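Local coordinates for putative DNA-binding protein (Salmonella choleraesuis, PDB 2HX0) that probably binds DNA and holds a magnesium ion on a cluster of histidines in a three-chain assembly, at residues Q29-Q34 with C112-T117; A37-N42 with G83-T88; A47-C52 with L120-L125; L92-S97 with G106-G111; T129-P134 with E142-S147. The protein carries 2 engineered substitutions. All blocks are in the same frame, centred on the assembly; numbering follows the deposited sequence.

Contact 1. Residues Q29-Q34 with C112-T117; sequences QEVFSQ and CTVRTT
The carboxylate of Glu30 lies beside the backbone of Cys112 and is the flat group of this contact. At one oxygen, OE1, Ser33 N arrives on the syn side, 24° out of the carboxylate plane. At the other, OE2, Phe32 N stands above the plane, 49° out of it. This is an N-cap: Glu30 sits just before helix 31-42 and accepts from amides of the first turn, Ser33 N at 2.6 Å from OE1 and Phe32 N at 3.0 Å from OE2. Glutamate suits the place because its longer chain can fold back. CG is anti to the backbone N (chi1 -169°), and a bend at chi2 returns the carboxylate to the helix start. OE2 is further engaged by Gly111 N and by a water that donates to it over 2.7 Å and accepts from Cys112 N over 3.1 Å, carrying the cap across to the other segment.

The backbones themselves meet as a single bridge, Glu30 with Thr113, just ahead of the corner that the chain turns at Arg115 and Thr116. Val31 N gives its hydrogen to Cys112 O at 2.9 Å, and Val114 N gives its own to Gln29 O at the same length, both nearly straight. The polar end of Thr113 turns to Asp58, and that of Gln29 to Leu26 N. Beneath the bridge Val31 and Cys112 both rest on Leu56 of strand 47-56, and the branched, apolar Val114 is buried as well. Val31 CG2 lies 4.1 Å from Cys112 CB and 4.2 Å from Val114 CG2.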
# COMPACT_ATOMS: atom_id res chain seq x y z
N GLN A 29 3.65 -15.24 16.35
CA GLN A 29 2.57 -14.38 16.81
C GLN A 29 1.45 -14.30 15.78
O GLN A 29 1.69 -14.35 14.57
CB GLN A 29 3.10 -12.98 17.14
CG GLN A 29 4.14 -12.95 18.26
CD GLN A 29 4.48 -11.53 18.70
OE1 GLN A 29 4.79 -10.67 17.87
NE2 GLN A 29 4.45 -11.29 20.00
N GLU A 30 0.23 -14.17 16.28
CA GLU A 30 -0.95 -14.07 15.42
C GLU A 30 -1.17 -12.58 15.16
O GLU A 30 -1.20 -11.77 16.09
CB GLU A 30 -2.14 -14.71 16.14
CG GLU A 30 -3.38 -14.92 15.29
CD GLU A 30 -4.21 -13.67 15.16
OE1 GLU A 30 -4.35 -12.96 16.18
OE2 GLU A 30 -4.72 -13.40 14.06
N VAL A 31 -1.30 -12.22 13.89
CA VAL A 31 -1.44 -10.82 13.49
C VAL A 31 -2.62 -10.02 14.04
O VAL A 31 -2.43 -8.93 14.56
CB VAL A 31 -1.43 -10.70 11.95
CG1 VAL A 31 -1.43 -9.23 11.53
CG2 VAL A 31 -0.19 -11.39 11.41
N PHE A 32 -3.83 -10.55 13.91
CA PHE A 32 -5.00 -9.84 14.41
C PHE A 32 -4.86 -9.46 15.88
O PHE A 32 -5.08 -8.30 16.27
CB PHE A 32 -6.26 -10.69 14.24
CG PHE A 32 -7.25 -10.12 13.27
CD1 PHE A 32 -6.97 -10.09 11.90
CD2 PHE A 32 -8.48 -9.64 13.71
CE1 PHE A 32 -7.91 -9.59 10.99
CE2 PHE A 32 -9.42 -9.14 12.81
CZ PHE A 32 -9.13 -9.11 11.45
N SER A 33 -4.49 -10.43 16.71
CA SER A 33 -4.34 -10.18 18.14
C SER A 33 -3.26 -9.15 18.46
O SER A 33 -3.44 -8.32 19.35
CB SER A 33 -4.06 -11.50 18.88
OG SER A 33 -2.86 -12.10 18.44
N GLN A 34 -2.15 -9.21 17.74
CA GLN A 34 -1.06 -8.26 17.97
C GLN A 34 -1.45 -6.85 17.54
O GLN A 34 -1.09 -5.88 18.20
CB GLN A 34 0.20 -8.69 17.23
CG GLN A 34 0.99 -9.78 17.94
CD GLN A 34 1.39 -9.38 19.35
OE1 GLN A 34 1.97 -8.32 19.58
NE2 GLN A 34 1.08 -10.24 20.32
N CYS A 112 -3.79 -15.57 11.11
CA CYS A 112 -2.57 -15.40 10.33
C CYS A 112 -1.41 -15.36 11.31
O CYS A 112 -1.39 -14.53 12.22
CB CYS A 112 -2.63 -14.09 9.54
SG CYS A 112 -3.93 -14.05 8.30
N THR A 113 -0.44 -16.25 11.14
CA THR A 113 0.70 -16.29 12.05
C THR A 113 2.01 -15.92 11.37
O THR A 113 2.29 -16.35 10.26
CB THR A 113 0.84 -17.67 12.71
OG1 THR A 113 1.07 -18.67 11.71
CG2 THR A 113 -0.42 -18.02 13.49
N VAL A 114 2.81 -15.11 12.06
CA VAL A 114 4.09 -14.65 11.55
C VAL A 114 5.09 -15.79 11.39
O VAL A 114 5.22 -16.65 12.27
CB VAL A 114 4.69 -13.58 12.49
CG1 VAL A 114 6.05 -13.11 11.98
CG2 VAL A 114 3.73 -12.40 12.59
N ARG A 115 5.82 -15.79 10.27
CA ARG A 115 6.81 -16.83 10.03
C ARG A 115 8.16 -16.36 10.57
O ARG A 115 8.66 -16.92 11.54
CB ARG A 115 6.90 -17.13 8.53
CG ARG A 115 7.79 -18.32 8.18
CD ARG A 115 7.31 -19.00 6.90
NE ARG A 115 7.30 -18.10 5.75
CZ ARG A 115 8.39 -17.69 5.10
NH1 ARG A 115 9.59 -18.11 5.49
NH2 ARG A 115 8.28 -16.87 4.07
N THR A 116 8.74 -15.34 9.95
CA THR A 116 10.02 -14.81 10.40
C THR A 116 9.87 -13.39 10.94
O THR A 116 10.58 -13.01 11.87
CB THR A 116 11.08 -14.79 9.28
OG1 THR A 116 10.67 -13.92 8.23
CG2 THR A 116 11.29 -16.19 8.73
N THR A 117 8.94 -12.63 10.38
CA THR A 117 8.76 -11.25 10.83
C THR A 117 7.57 -10.58 10.14
O THR A 117 7.08 -11.05 9.12
CB THR A 117 10.02 -10.40 10.49
OG1 THR A 117 9.97 -9.14 11.17
CG2 THR A 117 10.08 -10.12 8.99
O HOH W 1 -4.78 -12.66 11.47

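Contact 2. Residues A37-N42 with G83-T88; sequences AFVQQN and GTLELT
Val39 of helix 31-42 and Leu87 mark the closest backbone approach, their CA atoms 6.0 Å apart, where the helix passes the end of strand 75-86. Leu85 and Glu86 are extended, but at Leu87 the chain bends out of the strand with helix-like torsions, which brings a stretch of peptide under the helix.

Val39 points straight at this corner, and its two branches divide the work. CG1 rests on the Glu86-Leu87 peptide, 3.5 Å from Leu87 N, and also meets Leu87 CD2 at 3.9 Å. CG2 reaches back to Leu85 CD1 at 3.7 Å, the two side chains crossing at a slant. Valine fits here because its beta-branch puts one methyl on each target. Leu85 and Leu87 supply the apolar surface, and Glu86, directed away, sends its carboxylate to a salt bridge with Arg132. At the border, Gln40 bends at chi2 (-64°) and crosses Leu87 at about a right angle. Its NE2 sits 3.3 Å from Leu87 CD2 and makes a weak hydrogen bond to Leu87 O, also 3.3 Å long; His36 adds a second weak bond to that oxygen. An amide suits this partly exposed border, offering N-H to the carbonyl of Leu87, which lies past the end of the strand.

The arrangement is that of a helix packed across one face of an antiparallel sheet, as in this plant and prokaryote conserved domain.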
# COMPACT_ATOMS: atom_id res chain seq x y z
N ALA A 37 -3.73 -5.49 20.11
CA ALA A 37 -2.99 -5.18 21.33
C ALA A 37 -2.30 -3.83 21.17
O ALA A 37 -2.26 -3.03 22.11
CB ALA A 37 -1.96 -6.26 21.62
N PHE A 38 -1.74 -3.57 19.99
CA PHE A 38 -1.06 -2.31 19.74
C PHE A 38 -2.06 -1.16 19.75
O PHE A 38 -1.78 -0.07 20.27
CB PHE A 38 -0.35 -2.36 18.39
CG PHE A 38 0.68 -1.28 18.21
CD1 PHE A 38 1.94 -1.41 18.78
CD2 PHE A 38 0.38 -0.13 17.48
CE1 PHE A 38 2.90 -0.40 18.63
CE2 PHE A 38 1.34 0.89 17.32
CZ PHE A 38 2.60 0.75 17.90
N VAL A 39 -3.23 -1.39 19.18
CA VAL A 39 -4.27 -0.37 19.17
C VAL A 39 -4.70 -0.04 20.60
O VAL A 39 -4.88 1.13 20.94
CB VAL A 39 -5.50 -0.85 18.37
CG1 VAL A 39 -6.70 0.02 18.68
CG2 VAL A 39 -5.18 -0.79 16.88
N GLN A 40 -4.85 -1.07 21.43
CA GLN A 40 -5.25 -0.87 22.81
C GLN A 40 -4.15 -0.17 23.60
O GLN A 40 -4.41 0.74 24.38
CB GLN A 40 -5.58 -2.21 23.47
CG GLN A 40 -6.95 -2.75 23.11
CD GLN A 40 -8.08 -1.84 23.60
OE1 GLN A 40 -8.11 -1.45 24.76
NE2 GLN A 40 -9.01 -1.51 22.71
N GLN A 41 -2.91 -0.60 23.40
CA GLN A 41 -1.80 -0.00 24.13
C GLN A 41 -1.68 1.50 23.88
O GLN A 41 -1.37 2.26 24.80
CB GLN A 41 -0.48 -0.67 23.76
CG GLN A 41 0.72 0.06 24.34
CD GLN A 41 2.03 -0.68 24.17
OE1 GLN A 41 3.09 -0.17 24.53
NE2 GLN A 41 1.96 -1.89 23.62
N ASN A 42 -1.93 1.91 22.65
CA ASN A 42 -1.81 3.31 22.29
C ASN A 42 -3.14 4.04 22.14
O ASN A 42 -3.17 5.20 21.74
CB ASN A 42 -1.00 3.44 21.00
CG ASN A 42 0.41 2.90 21.15
OD1 ASN A 42 0.71 1.79 20.73
ND2 ASN A 42 1.27 3.69 21.77
N GLY A 83 -5.85 -1.41 5.08
CA GLY A 83 -7.08 -1.25 5.81
C GLY A 83 -6.98 -0.32 6.99
O GLY A 83 -5.92 0.22 7.31
N THR A 84 -8.12 -0.16 7.64
CA THR A 84 -8.26 0.72 8.79
C THR A 84 -8.44 -0.09 10.06
O THR A 84 -8.82 -1.26 10.01
CB THR A 84 -9.49 1.61 8.61
OG1 THR A 84 -10.64 0.79 8.32
CG2 THR A 84 -9.28 2.58 7.46
N LEU A 85 -8.15 0.52 11.19
CA LEU A 85 -8.34 -0.16 12.46
C LEU A 85 -8.45 0.88 13.56
O LEU A 85 -7.92 1.98 13.44
CB LEU A 85 -7.20 -1.15 12.74
CG LEU A 85 -5.76 -0.69 12.96
CD1 LEU A 85 -4.92 -1.89 13.37
CD2 LEU A 85 -5.20 -0.06 11.69
N GLU A 86 -9.16 0.52 14.61
CA GLU A 86 -9.36 1.41 15.73
C GLU A 86 -9.71 0.62 16.99
O GLU A 86 -9.77 -0.61 16.94
CB GLU A 86 -10.45 2.44 15.41
CG GLU A 86 -11.86 1.90 15.21
CD GLU A 86 -12.10 1.29 13.84
OE1 GLU A 86 -11.33 1.56 12.89
OE2 GLU A 86 -13.10 0.56 13.70
N LEU A 87 -9.94 1.31 18.10
CA LEU A 87 -10.23 0.65 19.36
C LEU A 87 -11.15 -0.57 19.34
O LEU A 87 -10.80 -1.61 19.89
CB LEU A 87 -10.78 1.65 20.38
CG LEU A 87 -9.75 2.50 21.14
CD1 LEU A 87 -10.45 3.21 22.29
CD2 LEU A 87 -8.63 1.63 21.68
N THR A 88 -12.31 -0.46 18.71
CA THR A 88 -13.23 -1.60 18.68
C THR A 88 -13.67 -2.06 17.30
O THR A 88 -14.79 -2.54 17.13
CB THR A 88 -14.50 -1.32 19.52
OG1 THR A 88 -15.26 -0.27 18.89
CG2 THR A 88 -14.12 -0.89 20.93

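Contact 3. Residues A47-C52 with L120-L125; sequences AWIAGC and LVIGEL
Trp48 lays its six-membered ring over the backbone of Gly123, which has no side chain to hold it off. Gly123 CA is 3.9 Å from the ring centroid and 24° off its normal, a CH-pi contact displaced toward the rim. Chi1 of 89° sets CG between the backbone N and the carbonyl carbon, and chi2 of 97° turns the flat ring over Gly123. Farther along, CZ3 meets Leu125 CD2 at 3.6 Å, the two side chains crossing at about a right angle. The indole N-H goes to Ala50 O of the third subunit, so the tryptophan serves both sheet and trimer.

The other face carries Ile49, Cys52, Leu120 and Ile122, the same face as Leu85, which meets helix 31-42. Mostly apolar residues suit this buried layer, Cys52 among them. Leu120 CD2 touches Cys52 SG at 3.5 Å and slants past Ile49 CG2, while Ile49 CD1 approaches Ile122 CG1 at 4.2 Å. Glu124, on this face too, turns its carboxylate to the amides of Arg45 and Ala46 and to Arg148.

The strands run antiparallel, with Trp48 and Gly123 a hydrogen-bonded pair. Past Ile49 the register slips by one: Val121 O accepts from Ala50 N at 2.9 Å and, more weakly, from Gly51 N at 3.1 Å. With Ala50 in helix-like torsions and two residues opposite Val121, this is a classic beta bulge in the large antiparallel sheet of the domain.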
# COMPACT_ATOMS: atom_id res chain seq x y z
N ALA A 47 -6.87 4.71 12.88
CA ALA A 47 -5.62 4.28 12.28
C ALA A 47 -5.78 3.52 10.98
O ALA A 47 -6.88 3.10 10.62
CB ALA A 47 -4.84 3.43 13.30
N TRP A 48 -4.67 3.35 10.27
CA TRP A 48 -4.67 2.60 9.02
C TRP A 48 -3.27 2.04 8.83
O TRP A 48 -2.31 2.52 9.43
CB TRP A 48 -5.08 3.52 7.85
CG TRP A 48 -3.97 4.27 7.15
CD1 TRP A 48 -3.32 3.91 6.01
CD2 TRP A 48 -3.42 5.54 7.53
NE1 TRP A 48 -2.41 4.87 5.65
CE2 TRP A 48 -2.45 5.89 6.57
CE3 TRP A 48 -3.66 6.42 8.60
CZ2 TRP A 48 -1.72 7.08 6.64
CZ3 TRP A 48 -2.93 7.60 8.67
CH2 TRP A 48 -1.97 7.92 7.69
N ILE A 49 -3.16 0.99 8.03
CA ILE A 49 -1.85 0.39 7.78
C ILE A 49 -1.20 1.20 6.66
O ILE A 49 -1.65 1.17 5.52
CB ILE A 49 -1.98 -1.07 7.32
CG1 ILE A 49 -2.87 -1.85 8.28
CG2 ILE A 49 -0.59 -1.69 7.25
CD1 ILE A 49 -2.42 -1.95 9.77
N ALA A 50 -0.14 1.92 7.01
CA ALA A 50 0.57 2.75 6.04
C ALA A 50 1.67 2.01 5.30
O ALA A 50 2.11 2.44 4.24
CB ALA A 50 1.14 3.99 6.73
N GLY A 51 2.11 0.89 5.86
CA GLY A 51 3.16 0.11 5.22
C GLY A 51 3.30 -1.23 5.91
O GLY A 51 3.15 -1.31 7.13
N CYS A 52 3.57 -2.28 5.15
CA CYS A 52 3.72 -3.60 5.75
C CYS A 52 4.46 -4.59 4.86
O CYS A 52 4.23 -4.66 3.66
CB CYS A 52 2.34 -4.19 6.10
SG CYS A 52 2.38 -5.84 6.87
N LEU A 120 5.65 -3.30 10.30
CA LEU A 120 4.50 -2.45 10.07
C LEU A 120 4.72 -0.98 10.39
O LEU A 120 5.42 -0.64 11.34
CB LEU A 120 3.32 -2.91 10.94
CG LEU A 120 2.67 -4.27 10.73
CD1 LEU A 120 2.24 -4.84 12.07
CD2 LEU A 120 1.47 -4.11 9.80
N VAL A 121 4.12 -0.12 9.58
CA VAL A 121 4.14 1.31 9.85
C VAL A 121 2.65 1.62 9.92
O VAL A 121 1.92 1.45 8.94
CB VAL A 121 4.78 2.14 8.74
CG1 VAL A 121 4.61 3.63 9.06
CG2 VAL A 121 6.25 1.81 8.65
N ILE A 122 2.19 2.02 11.10
CA ILE A 122 0.78 2.32 11.30
C ILE A 122 0.55 3.81 11.49
O ILE A 122 1.24 4.45 12.28
CB ILE A 122 0.24 1.56 12.54
CG1 ILE A 122 0.35 0.05 12.29
CG2 ILE A 122 -1.20 1.97 12.82
CD1 ILE A 122 1.73 -0.52 12.23
N GLY A 123 -0.40 4.36 10.75
CA GLY A 123 -0.71 5.77 10.88
C GLY A 123 -1.93 5.96 11.76
O GLY A 123 -2.84 5.14 11.74
N GLU A 124 -1.93 7.04 12.54
CA GLU A 124 -3.06 7.38 13.42
C GLU A 124 -3.42 8.83 13.08
O GLU A 124 -2.54 9.67 12.92
CB GLU A 124 -2.65 7.27 14.89
CG GLU A 124 -3.58 8.02 15.87
CD GLU A 124 -4.91 7.32 16.14
OE1 GLU A 124 -5.31 6.45 15.34
OE2 GLU A 124 -5.56 7.66 17.15
N LEU A 125 -4.72 9.10 12.97
CA LEU A 125 -5.19 10.45 12.64
C LEU A 125 -5.79 11.06 13.91
O LEU A 125 -6.97 10.88 14.20
CB LEU A 125 -6.25 10.35 11.53
CG LEU A 125 -5.74 9.62 10.28
CD1 LEU A 125 -6.91 9.18 9.41
CD2 LEU A 125 -4.80 10.53 9.52

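Contact 4. Residues L92-S97 with G106-G111; sequences LHLAVS and GHMMPG. With MG (magnesium ion), chain B.
The magnesium site of this chain is built on the hairpin of strands 89-97 and 103-108, where His93 and His107 form a non-hydrogen-bonded pair whose side chains diverge. His93 NE2 binds the ion at 2.2 Å and His107 ND1 at 2.6 Å; a water at 2.5 Å and His91 complete the ligands of the model. Imidazole fits because each ring presents a nitrogen to the ion, which lies near the plane of the His93 ring but well out of that of His107. The two rings meet rim to rim, planes at 79°, with His93 CD2 3.5 Å from His107 ND1. His107 CG is anti to the backbone N (chi1 -176°), while the His93 ring is held at its far nitrogen, where ND1 is hydrogen-bonded to Val78 O of the third subunit.

Behind the ligands runs the antiparallel hairpin. Leu94 N donates to Gly106 O at 2.9 Å and Gly106 N to Leu94 O at 3.1 Å, both nearly straight onto the carbonyls. Met108 N closes on Leu92 O at 2.8 Å. A water accepts from Leu92 N and donates to Met108 O, bridging the two strands beside the last direct bond.

Away from the metal the side chains are apolar. The selenomethionine at 108 points at the neighbouring strand and lies side by side with Leu92, its CE 3.6 Å from Leu92 CD1. Its long, flexible chain packs under helix 31-42, against Val31 and Phe32.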
# COMPACT_ATOMS: atom_id res chain seq x y z
N LEU A 92 -9.47 -5.05 7.35
CA LEU A 92 -8.17 -5.30 6.73
C LEU A 92 -8.20 -6.35 5.64
O LEU A 92 -8.86 -7.38 5.78
CB LEU A 92 -7.17 -5.73 7.81
CG LEU A 92 -7.01 -4.76 8.98
CD1 LEU A 92 -6.29 -5.43 10.14
CD2 LEU A 92 -6.26 -3.53 8.51
N HIS A 93 -7.49 -6.09 4.55
CA HIS A 93 -7.39 -7.03 3.44
C HIS A 93 -5.93 -7.44 3.31
O HIS A 93 -5.03 -6.63 3.53
CB HIS A 93 -7.89 -6.39 2.15
CG HIS A 93 -9.39 -6.28 2.08
ND1 HIS A 93 -10.05 -5.75 1.00
CD2 HIS A 93 -10.34 -6.66 2.96
CE1 HIS A 93 -11.35 -5.80 1.21
NE2 HIS A 93 -11.56 -6.35 2.40
N LEU A 94 -5.71 -8.70 2.97
CA LEU A 94 -4.36 -9.24 2.87
C LEU A 94 -4.08 -9.93 1.55
O LEU A 94 -4.96 -10.60 1.00
CB LEU A 94 -4.14 -10.23 4.01
CG LEU A 94 -2.88 -11.12 4.02
CD1 LEU A 94 -1.64 -10.29 4.30
CD2 LEU A 94 -3.04 -12.19 5.09
N ALA A 95 -2.86 -9.76 1.04
CA ALA A 95 -2.42 -10.41 -0.19
C ALA A 95 -1.10 -11.09 0.14
O ALA A 95 -0.18 -10.46 0.66
CB ALA A 95 -2.22 -9.38 -1.31
N VAL A 96 -1.01 -12.39 -0.13
CA VAL A 96 0.21 -13.15 0.14
C VAL A 96 0.69 -13.84 -1.13
O VAL A 96 -0.11 -14.11 -2.03
CB VAL A 96 0.00 -14.23 1.23
CG1 VAL A 96 -0.32 -13.59 2.57
CG2 VAL A 96 -1.12 -15.18 0.81
N SER A 97 1.99 -14.11 -1.21
CA SER A 97 2.56 -14.80 -2.36
C SER A 97 3.20 -16.10 -1.88
O SER A 97 3.67 -16.19 -0.74
CB SER A 97 3.61 -13.93 -3.06
OG SER A 97 4.69 -13.60 -2.19
N GLY A 106 -7.72 -11.56 0.01
CA GLY A 106 -9.05 -11.57 0.58
C GLY A 106 -9.14 -10.74 1.84
O GLY A 106 -8.22 -10.01 2.19
N HIS A 107 -10.28 -10.86 2.52
CA HIS A 107 -10.54 -10.16 3.76
C HIS A 107 -9.75 -10.91 4.83
O HIS A 107 -9.91 -12.12 5.00
CB HIS A 107 -12.05 -10.23 4.05
CG HIS A 107 -12.48 -9.46 5.26
ND1 HIS A 107 -12.51 -8.08 5.31
CD2 HIS A 107 -12.95 -9.88 6.46
CE1 HIS A 107 -12.98 -7.69 6.48
NE2 HIS A 107 -13.26 -8.76 7.20
N MSE A 108 -8.86 -10.21 5.54
CA MSE A 108 -8.06 -10.86 6.56
C MSE A 108 -8.88 -11.25 7.79
O MSE A 108 -9.69 -10.46 8.28
CB MSE A 108 -6.89 -9.97 6.98
CG MSE A 108 -5.93 -10.64 7.93
SE MSE A 108 -4.32 -9.61 8.16
CE MSE A 108 -4.75 -8.72 9.82
N MSE A 109 -8.67 -12.47 8.26
CA MSE A 109 -9.38 -12.98 9.43
C MSE A 109 -8.38 -13.39 10.50
O MSE A 109 -7.18 -13.50 10.23
CB MSE A 109 -10.21 -14.22 9.05
CG MSE A 109 -11.26 -13.99 7.99
SE MSE A 109 -12.65 -12.81 8.59
CE MSE A 109 -13.46 -13.93 9.93
N PRO A 110 -8.85 -13.61 11.73
CA PRO A 110 -7.92 -14.02 12.79
C PRO A 110 -7.34 -15.39 12.43
O PRO A 110 -8.05 -16.25 11.91
CB PRO A 110 -8.80 -14.08 14.03
CG PRO A 110 -9.83 -13.03 13.75
CD PRO A 110 -10.16 -13.27 12.30
N GLY A 111 -6.05 -15.59 12.68
CA GLY A 111 -5.43 -16.86 12.37
C GLY A 111 -4.17 -16.77 11.53
O GLY A 111 -3.55 -17.80 11.24
MG MG B . -13.44 -6.50 3.52
O HOH W 2 -10.64 -7.48 8.58
O HOH W 3 -14.93 -5.36 1.86

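Contact 5. Residues T129-P134 with E142-S147; sequences TFSRQP and ELHISS
Strands 129-134 and 142-147 pair from Thr129 with Ser146 to Gln133 with Glu142 as a strongly twisted antiparallel hairpin, their directions 132° apart, with two hydrogen bonds at each of three pairs.

On one face Leu143 is the centre. Its CD1 lies between two flat groups: it stands off-centre over the Phe130 ring, 4.2 Å from the centroid and 29° off the normal, and over the middle of the Arg132 guanidinium, 3.9 Å above that plane. A leucine suits the place because its single methyl CD1 serves both planes. Ile145 lies alongside Phe130, its CG1 4.0 Å from ring atom CE1. Arginine keeps its charge satisfied at the rim of the guanidinium, in salt bridges to Glu86 and to Glu119 of the third subunit and a hydrogen bond to Thr84.

The other face is polar, with Gln133 and His144 exposed. Ser131 OG approaches the His144 ring at its edge, near the plane, 3.3 Å from CD2. Gln133 CG packs on His144 CB at 3.5 Å, its amide almost perpendicular to the ring. One water joins the strands: it donates to Thr129 O and is bonded to Ser131 OG and Ser146 OG, 2.8 Å from each hydroxyl.

The hairpin forms a separate two-stranded sheet, the face of Phe130 and Arg132 laid against Thr84 and Glu86 of strand 75-86, with Ala46 beside Phe130 and Ala22 of the third subunit packing on the same ring.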
# COMPACT_ATOMS: atom_id res chain seq x y z
N THR A 129 -11.94 10.21 14.53
CA THR A 129 -12.28 9.01 15.26
C THR A 129 -13.06 8.11 14.31
O THR A 129 -14.02 8.56 13.67
CB THR A 129 -13.17 9.29 16.50
OG1 THR A 129 -12.42 10.03 17.47
CG2 THR A 129 -13.64 7.99 17.13
N PHE A 130 -12.62 6.86 14.19
CA PHE A 130 -13.30 5.90 13.33
C PHE A 130 -14.24 5.06 14.18
O PHE A 130 -13.94 4.75 15.34
CB PHE A 130 -12.32 4.92 12.67
CG PHE A 130 -11.41 5.52 11.63
CD1 PHE A 130 -11.66 6.78 11.09
CD2 PHE A 130 -10.31 4.81 11.18
CE1 PHE A 130 -10.83 7.32 10.11
CE2 PHE A 130 -9.47 5.33 10.20
CZ PHE A 130 -9.73 6.59 9.66
N SER A 131 -15.38 4.70 13.61
CA SER A 131 -16.34 3.84 14.29
C SER A 131 -17.03 3.04 13.20
O SER A 131 -16.86 3.32 12.01
CB SER A 131 -17.38 4.66 15.08
OG SER A 131 -18.14 5.50 14.23
N ARG A 132 -17.78 2.01 13.59
CA ARG A 132 -18.49 1.19 12.63
C ARG A 132 -19.97 1.36 12.93
O ARG A 132 -20.46 0.93 13.98
CB ARG A 132 -18.08 -0.28 12.78
CG ARG A 132 -16.57 -0.50 12.68
CD ARG A 132 -16.03 -0.25 11.27
NE ARG A 132 -14.58 -0.05 11.28
CZ ARG A 132 -13.82 0.00 10.19
NH1 ARG A 132 -14.36 -0.13 8.98
NH2 ARG A 132 -12.52 0.21 10.31
N GLN A 133 -20.68 2.03 12.02
CA GLN A 133 -22.10 2.29 12.19
C GLN A 133 -22.89 1.62 11.07
O GLN A 133 -22.42 1.54 9.94
CB GLN A 133 -22.35 3.79 12.17
CG GLN A 133 -21.45 4.59 13.09
CD GLN A 133 -21.74 4.36 14.56
OE1 GLN A 133 -21.00 4.81 15.43
NE2 GLN A 133 -22.83 3.66 14.85
N PRO A 134 -24.10 1.14 11.38
CA PRO A 134 -24.91 0.49 10.35
C PRO A 134 -25.26 1.38 9.16
O PRO A 134 -25.74 2.50 9.32
CB PRO A 134 -26.15 0.03 11.13
CG PRO A 134 -26.25 1.03 12.23
CD PRO A 134 -24.81 1.19 12.67
N GLU A 142 -20.56 -0.01 8.59
CA GLU A 142 -19.50 0.55 7.75
C GLU A 142 -18.74 1.66 8.45
O GLU A 142 -19.17 2.17 9.48
CB GLU A 142 -20.11 1.09 6.45
CG GLU A 142 -20.94 0.07 5.68
CD GLU A 142 -20.10 -1.06 5.09
OE1 GLU A 142 -18.86 -1.01 5.22
OE2 GLU A 142 -20.69 -1.98 4.49
N LEU A 143 -17.60 2.03 7.87
CA LEU A 143 -16.76 3.07 8.44
C LEU A 143 -17.45 4.42 8.57
O LEU A 143 -18.01 4.95 7.61
CB LEU A 143 -15.49 3.23 7.61
CG LEU A 143 -14.51 4.30 8.09
CD1 LEU A 143 -13.96 3.92 9.47
CD2 LEU A 143 -13.38 4.44 7.08
N HIS A 144 -17.40 4.98 9.78
CA HIS A 144 -17.98 6.28 10.06
C HIS A 144 -16.82 7.13 10.58
O HIS A 144 -16.07 6.69 11.45
CB HIS A 144 -19.07 6.16 11.13
CG HIS A 144 -19.63 7.48 11.57
ND1 HIS A 144 -20.20 8.37 10.69
CD2 HIS A 144 -19.70 8.06 12.79
CE1 HIS A 144 -20.60 9.45 11.35
NE2 HIS A 144 -20.30 9.28 12.62
N ILE A 145 -16.68 8.33 10.03
CA ILE A 145 -15.59 9.22 10.43
C ILE A 145 -16.13 10.49 11.07
O ILE A 145 -16.94 11.20 10.47
CB ILE A 145 -14.76 9.63 9.20
CG1 ILE A 145 -14.33 8.38 8.43
CG2 ILE A 145 -13.54 10.42 9.64
CD1 ILE A 145 -15.38 7.82 7.49
N SER A 146 -15.66 10.78 12.28
CA SER A 146 -16.09 11.98 12.99
C SER A 146 -14.90 12.68 13.65
O SER A 146 -13.80 12.13 13.71
CB SER A 146 -17.12 11.61 14.05
OG SER A 146 -16.59 10.68 14.97
N SER A 147 -15.12 13.89 14.14
CA SER A 147 -14.06 14.65 14.79
C SER A 147 -13.69 14.02 16.13
O SER A 147 -14.55 13.50 16.84
CB SER A 147 -14.50 16.09 15.02
OG SER A 147 -13.55 16.81 15.79
O HOH W 4 -16.73 7.97 14.32

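Contact 3 is the interior of the large sheet and wholly buried, joined to contact 2 by backbone bonds between strands 47-56 and 75-86. Contacts 1 and 2 use the two ends of helix 31-42: a polar cap and a strand-like bridge at its start, apolar contact farther on. Contact 4 shares the sheet but adds metal chemistry; it meets contact 1 through Glu30 with Gly111 and Phe32 with Met108. Contact 5 is the most peripheral, a hairpin outside the main sheet with a water-bridged face, tied to contact 2 by the Arg132-Glu86 salt bridge. Contacts 2 to 5 all touch the third subunit; the second is reached by contacts 1 to 4.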